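Side-chain contact in phosphoenolpyruvate--protein phosphotransferase (Escherichia coli, PDB 5T12), which probably passes the phosphoryl group of phosphoenolpyruvate to the carrier protein NPr in the nitrogen-related phosphotransferase system: residues K95-V98 with A99-V103. The protein carries 1 engineered substitution. Sequence-based numbering, arbitrary orientation.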
loop_
_atom_site.group_PDB
_atom_site.type_symbol
_atom_site.label_atom_id
_atom_site.label_comp_id
_atom_site.label_asym_id
_atom_site.label_seq_id
_atom_site.Cartn_x
_atom_site.Cartn_y
_atom_site.Cartn_z
ATOM N N LYS A 95 23.605 7.100 17.088
ATOM C CA LYS A 95 24.054 8.380 16.555
ATOM C C LYS A 95 23.127 9.529 16.927
ATOM O O LYS A 95 23.394 10.672 16.538
ATOM C CB LYS A 95 24.187 8.301 15.031
ATOM C CG LYS A 95 25.231 7.307 14.547
ATOM C CD LYS A 95 25.265 7.242 13.028
ATOM C CE LYS A 95 26.320 6.265 12.536
ATOM N NZ LYS A 95 26.333 6.176 11.050
ATOM N N GLY A 96 22.051 9.257 17.663
ATOM C CA GLY A 96 21.126 10.292 18.076
ATOM C C GLY A 96 20.037 10.563 17.059
ATOM O O GLY A 96 19.687 11.721 16.812
ATOM N N SER A 97 19.490 9.506 16.465
ATOM C CA SER A 97 18.450 9.620 15.454
ATOM C C SER A 97 17.141 9.034 15.966
ATOM O O SER A 97 17.128 8.076 16.746
ATOM C CB SER A 97 18.856 8.910 14.158
ATOM O OG SER A 97 20.067 9.431 13.640
ATOM N N VAL A 98 16.035 9.625 15.517
ATOM C CA VAL A 98 14.715 9.091 15.823
ATOM C C VAL A 98 14.449 7.863 14.955
ATOM O O VAL A 98 15.078 7.657 13.914
ATOM C CB VAL A 98 13.637 10.177 15.631
ATOM C CG1 VAL A 98 12.296 9.740 16.200
ATOM C CG2 VAL A 98 14.078 11.464 16.297
ATOM N N ALA A 99 13.511 7.025 15.409
ATOM C CA ALA A 99 13.251 5.752 14.741
ATOM C C ALA A 99 12.875 5.947 13.277
ATOM O O ALA A 99 13.236 5.127 12.423
ATOM C CB ALA A 99 12.151 4.991 15.480
ATOM N N GLU A 100 12.153 7.026 12.963
ATOM C CA GLU A 100 11.739 7.258 11.583
ATOM C C GLU A 100 12.936 7.524 10.678
ATOM O O GLU A 100 13.012 6.986 9.567
ATOM C CB GLU A 100 10.746 8.420 11.515
ATOM C CG GLU A 100 9.337 8.075 11.983
ATOM C CD GLU A 100 9.212 8.011 13.494
ATOM O OE1 GLU A 100 10.195 8.338 14.191
ATOM O OE2 GLU A 100 8.127 7.639 13.987
ATOM N N TRP A 101 13.880 8.354 11.130
ATOM C CA TRP A 101 15.068 8.624 10.328
ATOM C C TRP A 101 15.952 7.389 10.216
ATOM O O TRP A 101 16.574 7.156 9.173
ATOM C CB TRP A 101 15.850 9.794 10.926
ATOM C CG TRP A 101 17.139 10.088 10.220
ATOM C CD1 TRP A 101 18.396 9.769 10.643
ATOM C CD2 TRP A 101 17.297 10.759 8.963
ATOM N NE1 TRP A 101 19.327 10.202 9.731
ATOM C CE2 TRP A 101 18.677 10.813 8.690
ATOM C CE3 TRP A 101 16.404 11.320 8.044
ATOM C CZ2 TRP A 101 19.187 11.406 7.538
ATOM C CZ3 TRP A 101 16.912 11.909 6.903
ATOM C CH2 TRP A 101 18.292 11.946 6.658
ATOM N N ALA A 102 16.018 6.584 11.281
ATOM C CA ALA A 102 16.813 5.362 11.235
ATOM C C ALA A 102 16.272 4.394 10.193
ATOM O O ALA A 102 17.042 3.704 9.514
ATOM C CB ALA A 102 16.847 4.706 12.615
ATOM N N VAL A 103 14.947 4.329 10.049
ATOM C CA VAL A 103 14.354 3.489 9.014
ATOM C C VAL A 103 14.648 4.062 7.633
ATOM O O VAL A 103 15.001 3.327 6.703
ATOM C CB VAL A 103 12.842 3.331 9.257
ATOM C CG1 VAL A 103 12.176 2.662 8.065
ATOM C CG2 VAL A 103 12.592 2.530 10.523
#
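Ser97 and Val98 meet Glu100, Trp101 and Ala102 where a short loop turns into the first turn of helix 99-115, with Val98 at the N-cap position. The loop joins this helix to helix 83-94 in the helical part of the N-terminal domain of enzyme I-Ntr. Val98 O receives the first i to i+4 bond of the helix from Ala102 N, 3.0 Å away and with an N-H...O angle of 161°. Because the N-cap residue is a valine, its side chain has no polar atom with which to cap the opening N-H groups. Instead, its CG1 methyl lies beside the carboxylate of Glu100, 3.2 Å from OE1, a close contact without a hydrogen bond. Glu100 reaches it by folding back: the chain bends at chi2 (77°), which returns the carboxylate toward the start of the helix. On another side of the turn the indole of Trp101 meets Ser97 by its edge. OG of Ser97 sits near the ring plane, 3.4 Å from CD1, and CB of the serine is 3.6 Å from the same carbon. With CG anti to the backbone N (chi1 176°), the indole of Trp101 is carried to the Ser97 side, and chi2 turns its CD1 edge to the serine.

Helix 36-61 packs against the turn and supplies two polar partners. Arg42 forms a salt bridge with OE2 of Glu100, which probably steadies the bent carboxylate, while Glu39 OE1 accepts a hydrogen bond from Ala99 N, the first amide of the helix. Preceding the turn, Gly96 leaves helix 83-94 with positive phi. Ser97 OG lies between Glu92 O, its weak hydrogen-bond partner, and the edge of the indole, where it is nearer CD1 of Trp101 than NE1, which is 4.1 Å away.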